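PDB 3ANP: transcriptional repressor, TetR family, which represses genes of fatty acid degradation, probably by binding their regulatory DNA, and binds acyl-CoA such as lauroyl-CoA. Local coordinates for residues A[82-93]-A[128-139]. Residues are numbered along the deposited sequence; the frame is centred on the assembly and turned at random.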
ATOM      1  N   PRO A  82     -16.151   1.515 -20.214  1.00 22.23           N
ATOM      2  CA  PRO A  82     -15.540   1.045 -18.970  1.00 20.80           C
ATOM      3  C   PRO A  82     -14.295   1.831 -18.568  1.00 20.56           C
ATOM      4  O   PRO A  82     -14.100   2.137 -17.384  1.00 18.00           O
ATOM      5  CB  PRO A  82     -15.232  -0.407 -19.282  1.00 18.40           C
ATOM      6  CG  PRO A  82     -16.411  -0.793 -20.104  1.00 23.53           C
ATOM      7  CD  PRO A  82     -16.523   0.373 -21.068  1.00 20.88           C
ATOM      8  N   VAL A  83     -13.442   2.163 -19.532  1.00 17.73           N
ATOM      9  CA  VAL A  83     -12.246   2.913 -19.162  1.00 19.80           C
ATOM     10  C   VAL A  83     -12.608   4.288 -18.636  1.00 20.20           C
ATOM     11  O   VAL A  83     -11.985   4.773 -17.692  1.00 20.35           O
ATOM     12  CB  VAL A  83     -11.231   3.028 -20.327  1.00 21.58           C
ATOM     13  CG1 VAL A  83     -10.120   4.031 -19.966  1.00 16.71           C
ATOM     14  CG2 VAL A  83     -10.599   1.656 -20.570  1.00 20.96           C
ATOM     15  N   GLU A  84     -13.621   4.919 -19.221  1.00 20.45           N
ATOM     16  CA  GLU A  84     -14.034   6.235 -18.730  1.00 20.49           C
ATOM     17  C   GLU A  84     -14.688   6.099 -17.359  1.00 18.40           C
ATOM     18  O   GLU A  84     -14.614   7.014 -16.540  1.00 17.69           O
ATOM     19  CB  GLU A  84     -15.002   6.921 -19.703  1.00 24.85           C
ATOM     20  CG  GLU A  84     -14.307   7.878 -20.670  1.00 36.25           C
ATOM     21  CD  GLU A  84     -13.479   8.942 -19.949  1.00 41.72           C
ATOM     22  OE1 GLU A  84     -14.033   9.670 -19.091  1.00 45.66           O
ATOM     23  OE2 GLU A  84     -12.271   9.054 -20.244  1.00 45.72           O
ATOM     24  N   VAL A  85     -15.336   4.968 -17.102  1.00 19.57           N
ATOM     25  CA  VAL A  85     -15.958   4.788 -15.794  1.00 19.37           C
ATOM     26  C   VAL A  85     -14.847   4.626 -14.762  1.00 18.59           C
ATOM     27  O   VAL A  85     -14.969   5.088 -13.632  1.00 17.51           O
ATOM     28  CB  VAL A  85     -16.891   3.572 -15.751  1.00 19.73           C
ATOM     29  CG1 VAL A  85     -17.454   3.412 -14.321  1.00 19.17           C
ATOM     30  CG2 VAL A  85     -18.046   3.784 -16.724  1.00 21.47           C
ATOM     31  N   LEU A  86     -13.770   3.955 -15.156  1.00 19.29           N
ATOM     32  CA  LEU A  86     -12.614   3.773 -14.275  1.00 21.99           C
ATOM     33  C   LEU A  86     -11.989   5.122 -13.933  1.00 21.12           C
ATOM     34  O   LEU A  86     -11.717   5.403 -12.767  1.00 18.41           O
ATOM     35  CB  LEU A  86     -11.553   2.916 -14.945  1.00 20.96           C
ATOM     36  CG  LEU A  86     -11.729   1.409 -14.861  1.00 27.91           C
ATOM     37  CD1 LEU A  86     -10.640   0.739 -15.688  1.00 28.65           C
ATOM     38  CD2 LEU A  86     -11.658   0.972 -13.406  1.00 25.70           C
ATOM     39  N   ARG A  87     -11.735   5.939 -14.955  1.00 20.11           N
ATOM     40  CA  ARG A  87     -11.148   7.263 -14.740  1.00 22.76           C
ATOM     41  C   ARG A  87     -12.047   8.087 -13.831  1.00 21.46           C
ATOM     42  O   ARG A  87     -11.568   8.808 -12.957  1.00 21.86           O
ATOM     43  CB  ARG A  87     -10.977   8.031 -16.060  1.00 25.30           C
ATOM     44  CG  ARG A  87      -9.926   7.494 -17.008  1.00 36.41           C
ATOM     45  CD  ARG A  87      -9.477   8.599 -17.964  1.00 40.63           C
ATOM     46  NE  ARG A  87      -8.520   8.117 -18.952  1.00 49.00           N
ATOM     47  CZ  ARG A  87      -8.846   7.399 -20.023  1.00 52.32           C
ATOM     48  NH1 ARG A  87     -10.114   7.080 -20.248  1.00 54.80           N
ATOM     49  NH2 ARG A  87      -7.905   6.999 -20.870  1.00 52.96           N
ATOM     50  N   HIS A  88     -13.353   7.993 -14.059  1.00 19.81           N
ATOM     51  CA  HIS A  88     -14.316   8.729 -13.247  1.00 20.21           C
ATOM     52  C   HIS A  88     -14.249   8.281 -11.787  1.00 18.53           C
ATOM     53  O   HIS A  88     -14.213   9.103 -10.864  1.00 17.49           O
ATOM     54  CB  HIS A  88     -15.732   8.496 -13.772  1.00 20.97           C
ATOM     55  CG  HIS A  88     -16.799   9.084 -12.907  1.00 24.80           C
ATOM     56  ND1 HIS A  88     -17.095  10.430 -12.905  1.00 28.07           N
ATOM     57  CD2 HIS A  88     -17.629   8.514 -12.001  1.00 23.69           C
ATOM     58  CE1 HIS A  88     -18.063  10.664 -12.036  1.00 30.23           C
ATOM     59  NE2 HIS A  88     -18.403   9.518 -11.473  1.00 25.81           N
ATOM     60  N   LEU A  89     -14.241   6.968 -11.579  1.00 17.07           N
ATOM     61  CA  LEU A  89     -14.199   6.431 -10.226  1.00 17.65           C
ATOM     62  C   LEU A  89     -13.015   6.968  -9.435  1.00 20.98           C
ATOM     63  O   LEU A  89     -13.159   7.373  -8.280  1.00 17.61           O
ATOM     64  CB  LEU A  89     -14.144   4.904 -10.267  1.00 18.42           C
ATOM     65  CG  LEU A  89     -13.928   4.178  -8.933  1.00 15.88           C
ATOM     66  CD1 LEU A  89     -15.047   4.484  -7.965  1.00 18.54           C
ATOM     67  CD2 LEU A  89     -13.861   2.683  -9.202  1.00 16.61           C
ATOM     68  N   PHE A  90     -11.841   6.992 -10.053  1.00 18.98           N
ATOM     69  CA  PHE A  90     -10.671   7.458  -9.333  1.00 20.80           C
ATOM     70  C   PHE A  90     -10.694   8.953  -9.128  1.00 18.70           C
ATOM     71  O   PHE A  90     -10.213   9.446  -8.121  1.00 20.56           O
ATOM     72  CB  PHE A  90      -9.405   6.966 -10.034  1.00 20.51           C
ATOM     73  CG  PHE A  90      -9.206   5.494  -9.867  1.00 24.44           C
ATOM     74  CD1 PHE A  90      -8.883   4.970  -8.620  1.00 25.04           C
ATOM     75  CD2 PHE A  90      -9.455   4.621 -10.914  1.00 27.85           C
ATOM     76  CE1 PHE A  90      -8.816   3.592  -8.418  1.00 26.54           C
ATOM     77  CE2 PHE A  90      -9.394   3.239 -10.724  1.00 29.40           C
ATOM     78  CZ  PHE A  90      -9.075   2.726  -9.477  1.00 26.89           C
ATOM     79  N   ARG A  91     -11.294   9.667 -10.072  1.00 19.83           N
ATOM     80  CA  ARG A  91     -11.424  11.110  -9.948  1.00 20.78           C
ATOM     81  C   ARG A  91     -12.301  11.393  -8.711  1.00 19.67           C
ATOM     82  O   ARG A  91     -11.942  12.188  -7.840  1.00 18.91           O
ATOM     83  CB  ARG A  91     -12.080  11.668 -11.221  1.00 24.48           C
ATOM     84  CG  ARG A  91     -11.635  13.053 -11.646  1.00 32.56           C
ATOM     85  CD  ARG A  91     -11.592  13.138 -13.177  1.00 39.04           C
ATOM     86  NE  ARG A  91     -12.859  12.744 -13.803  1.00 42.89           N
ATOM     87  CZ  ARG A  91     -12.961  12.041 -14.930  1.00 42.44           C
ATOM     88  NH1 ARG A  91     -11.872  11.638 -15.576  1.00 43.55           N
ATOM     89  NH2 ARG A  91     -14.157  11.737 -15.418  1.00 42.20           N
ATOM     90  N   VAL A  92     -13.446  10.728  -8.623  1.00 18.34           N
ATOM     91  CA  VAL A  92     -14.341  10.939  -7.487  1.00 20.59           C
ATOM     92  C   VAL A  92     -13.720  10.413  -6.196  1.00 18.95           C
ATOM     93  O   VAL A  92     -13.926  10.976  -5.119  1.00 17.33           O
ATOM     94  CB  VAL A  92     -15.709  10.281  -7.742  1.00 21.88           C
ATOM     95  CG1 VAL A  92     -16.493  10.171  -6.440  1.00 29.37           C
ATOM     96  CG2 VAL A  92     -16.491  11.133  -8.763  1.00 22.29           C
ATOM     97  N   LEU A  93     -12.957   9.334  -6.299  1.00 18.77           N
ATOM     98  CA  LEU A  93     -12.289   8.791  -5.121  1.00 20.48           C
ATOM     99  C   LEU A  93     -11.298   9.824  -4.583  1.00 17.60           C
ATOM    100  O   LEU A  93     -11.223  10.055  -3.381  1.00 19.75           O
ATOM    101  CB  LEU A  93     -11.535   7.509  -5.479  1.00 22.20           C
ATOM    102  CG  LEU A  93     -12.242   6.180  -5.217  1.00 20.69           C
ATOM    103  CD1 LEU A  93     -11.359   5.029  -5.725  1.00 22.48           C
ATOM    104  CD2 LEU A  93     -12.501   6.038  -3.719  1.00 21.72           C
ATOM    105  N   LEU A 128     -12.996  -2.394  -2.395  1.00 15.66           N
ATOM    106  CA  LEU A 128     -12.853  -1.590  -3.608  1.00 15.55           C
ATOM    107  C   LEU A 128     -12.332  -2.450  -4.765  1.00 15.48           C
ATOM    108  O   LEU A 128     -12.722  -2.258  -5.923  1.00 14.50           O
ATOM    109  CB  LEU A 128     -11.880  -0.437  -3.349  1.00 13.52           C
ATOM    110  CG  LEU A 128     -11.518   0.455  -4.544  1.00 15.89           C
ATOM    111  CD1 LEU A 128     -12.805   1.048  -5.158  1.00 13.94           C
ATOM    112  CD2 LEU A 128     -10.552   1.554  -4.069  1.00 14.45           C
ATOM    113  N   GLY A 129     -11.449  -3.394  -4.452  1.00 13.65           N
ATOM    114  CA  GLY A 129     -10.909  -4.268  -5.485  1.00 14.23           C
ATOM    115  C   GLY A 129     -11.993  -4.938  -6.316  1.00 16.99           C
ATOM    116  O   GLY A 129     -11.910  -4.988  -7.553  1.00 15.44           O
ATOM    117  N   ASP A 130     -13.013  -5.458  -5.638  1.00 15.53           N
ATOM    118  CA  ASP A 130     -14.116  -6.125  -6.314  1.00 16.19           C
ATOM    119  C   ASP A 130     -14.967  -5.159  -7.148  1.00 16.49           C
ATOM    120  O   ASP A 130     -15.467  -5.536  -8.209  1.00 17.17           O
ATOM    121  CB  ASP A 130     -14.988  -6.887  -5.305  1.00 18.57           C
ATOM    122  CG  ASP A 130     -14.265  -8.079  -4.684  1.00 22.22           C
ATOM    123  OD1 ASP A 130     -13.292  -8.590  -5.282  1.00 20.78           O
ATOM    124  OD2 ASP A 130     -14.677  -8.515  -3.592  1.00 25.80           O
ATOM    125  N   LEU A 131     -15.141  -3.920  -6.684  1.00 14.25           N
ATOM    126  CA  LEU A 131     -15.893  -2.939  -7.477  1.00 16.40           C
ATOM    127  C   LEU A 131     -15.107  -2.664  -8.783  1.00 16.85           C
ATOM    128  O   LEU A 131     -15.675  -2.586  -9.886  1.00 15.19           O
ATOM    129  CB  LEU A 131     -16.074  -1.630  -6.679  1.00 16.82           C
ATOM    130  CG  LEU A 131     -16.714  -0.457  -7.455  1.00 19.53           C
ATOM    131  CD1 LEU A 131     -17.994  -0.927  -8.132  1.00 17.58           C
ATOM    132  CD2 LEU A 131     -17.018   0.715  -6.507  1.00 15.77           C
ATOM    133  N   ILE A 132     -13.794  -2.512  -8.666  1.00 15.14           N
ATOM    134  CA  ILE A 132     -12.976  -2.271  -9.864  1.00 16.58           C
ATOM    135  C   ILE A 132     -13.107  -3.465 -10.821  1.00 18.14           C
ATOM    136  O   ILE A 132     -13.231  -3.293 -12.041  1.00 16.70           O
ATOM    137  CB  ILE A 132     -11.490  -2.049  -9.482  1.00 15.10           C
ATOM    138  CG1 ILE A 132     -11.350  -0.706  -8.757  1.00 15.07           C
ATOM    139  CG2 ILE A 132     -10.595  -2.081 -10.734  1.00 14.32           C
ATOM    140  CD1 ILE A 132     -10.017  -0.519  -8.068  1.00 17.01           C
ATOM    141  N   ALA A 133     -13.117  -4.675 -10.267  1.00 19.04           N
ATOM    142  CA  ALA A 133     -13.248  -5.868 -11.098  1.00 19.43           C
ATOM    143  C   ALA A 133     -14.535  -5.832 -11.921  1.00 21.25           C
ATOM    144  O   ALA A 133     -14.569  -6.345 -13.043  1.00 22.02           O
ATOM    145  CB  ALA A 133     -13.212  -7.134 -10.231  1.00 16.93           C
ATOM    146  N   GLU A 134     -15.597  -5.237 -11.377  1.00 20.23           N
ATOM    147  CA  GLU A 134     -16.857  -5.163 -12.121  1.00 20.08           C
ATOM    148  C   GLU A 134     -16.693  -4.280 -13.361  1.00 20.73           C
ATOM    149  O   GLU A 134     -17.331  -4.510 -14.383  1.00 18.49           O
ATOM    150  CB  GLU A 134     -17.993  -4.590 -11.253  1.00 23.19           C
ATOM    151  CG  GLU A 134     -18.556  -5.536 -10.180  1.00 21.79           C
ATOM    152  CD  GLU A 134     -19.657  -4.880  -9.344  1.00 22.87           C
ATOM    153  OE1 GLU A 134     -20.437  -4.075  -9.895  1.00 20.37           O
ATOM    154  OE2 GLU A 134     -19.750  -5.176  -8.136  1.00 22.92           O
ATOM    155  N   ILE A 135     -15.845  -3.261 -13.274  1.00 18.85           N
ATOM    156  CA  ILE A 135     -15.634  -2.383 -14.420  1.00 17.07           C
ATOM    157  C   ILE A 135     -14.743  -3.083 -15.454  1.00 18.84           C
ATOM    158  O   ILE A 135     -14.921  -2.922 -16.663  1.00 21.15           O
ATOM    159  CB  ILE A 135     -14.995  -1.050 -13.977  1.00 16.98           C
ATOM    160  CG1 ILE A 135     -15.941  -0.327 -13.001  1.00 15.18           C
ATOM    161  CG2 ILE A 135     -14.721  -0.175 -15.185  1.00 18.54           C
ATOM    162  CD1 ILE A 135     -15.337   0.866 -12.308  1.00 16.94           C
ATOM    163  N   LEU A 136     -13.788  -3.871 -14.979  1.00 19.96           N
ATOM    164  CA  LEU A 136     -12.891  -4.593 -15.882  1.00 19.90           C
ATOM    165  C   LEU A 136     -13.621  -5.688 -16.652  1.00 20.47           C
ATOM    166  O   LEU A 136     -13.261  -5.993 -17.791  1.00 20.43           O
ATOM    167  CB  LEU A 136     -11.734  -5.232 -15.100  1.00 17.72           C
ATOM    168  CG  LEU A 136     -10.861  -4.292 -14.272  1.00 16.34           C
ATOM    169  CD1 LEU A 136      -9.833  -5.107 -13.495  1.00 15.56           C
ATOM    170  CD2 LEU A 136     -10.199  -3.279 -15.188  1.00 16.58           C
ATOM    171  N   LYS A 137     -14.650  -6.271 -16.038  1.00 20.26           N
ATOM    172  CA  LYS A 137     -15.407  -7.358 -16.663  1.00 21.59           C
ATOM    173  C   LYS A 137     -15.803  -7.115 -18.131  1.00 21.66           C
ATOM    174  O   LYS A 137     -15.500  -7.936 -19.007  1.00 23.26           O
ATOM    175  CB  LYS A 137     -16.656  -7.675 -15.825  1.00 25.14           C
ATOM    176  CG  LYS A 137     -17.483  -8.847 -16.333  1.00 29.00           C
ATOM    177  CD  LYS A 137     -18.475  -9.286 -15.249  1.00 33.90           C
ATOM    178  CE  LYS A 137     -19.263 -10.523 -15.654  1.00 41.85           C
ATOM    179  NZ  LYS A 137     -20.206 -10.258 -16.779  1.00 46.99           N
ATOM    180  N   PRO A 138     -16.501  -6.005 -18.413  1.00 21.07           N
ATOM    181  CA  PRO A 138     -16.923  -5.678 -19.778  1.00 23.48           C
ATOM    182  C   PRO A 138     -15.713  -5.596 -20.720  1.00 25.74           C
ATOM    183  O   PRO A 138     -15.819  -5.917 -21.909  1.00 23.94           O
ATOM    184  CB  PRO A 138     -17.600  -4.318 -19.621  1.00 23.83           C
ATOM    185  CG  PRO A 138     -18.039  -4.300 -18.216  1.00 27.86           C
ATOM    186  CD  PRO A 138     -16.915  -4.952 -17.474  1.00 23.22           C
ATOM    187  N   LEU A 139     -14.573  -5.145 -20.194  1.00 20.50           N
ATOM    188  CA  LEU A 139     -13.368  -5.060 -21.010  1.00 22.28           C
ATOM    189  C   LEU A 139     -12.894  -6.464 -21.371  1.00 24.75           C
ATOM    190  O   LEU A 139     -12.464  -6.709 -22.504  1.00 24.03           O
ATOM    191  CB  LEU A 139     -12.259  -4.292 -20.275  1.00 22.62           C
ATOM    192  CG  LEU A 139     -12.481  -2.780 -20.082  1.00 23.89           C
ATOM    193  CD1 LEU A 139     -11.363  -2.213 -19.223  1.00 25.23           C
ATOM    194  CD2 LEU A 139     -12.526  -2.059 -21.430  1.00 25.97           C
TER
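Ile135 is the knob of this antiparallel helix pair, seated in the hole formed by Pro82, Val85, Leu86 and Leu89. Its two branches divide the work. A chi1 of -61° turns CG2 away from the backbone N and onto CG of Leu86 at 3.4 Å, a snug fit, closer than carbons normally pack; the methyl also lies 3.3 Å from the carbonyl O of Pro82. The longer branch carries CD1 to Val85 CG1 (3.9 Å) and to CD2 of Leu89. A beta-branched residue suits the place because it fills the hole close to its own backbone. Pro82, compact and in the first turn of its helix, probably lets the two helices come close here: its CA is 5.7 Å from that of Ile135, and its CB meets CG of Leu139. These helices belong to the ligand-binding domain of a TetR-family repressor, and helices 54-77 and 178-191 help to bury their seam. Toward Leu93, Ile132 crosses Phe90 with CD1 at the ring edge, 3.7 Å from CZ. Leu93 and Leu128 meet end to end, CD1 to CD2, where Leu128 also touches the bound dodecyl-CoA. The solvent side lies at Pro138, whose CB meets CG of partly exposed Pro82 (3.8 Å) over a small area.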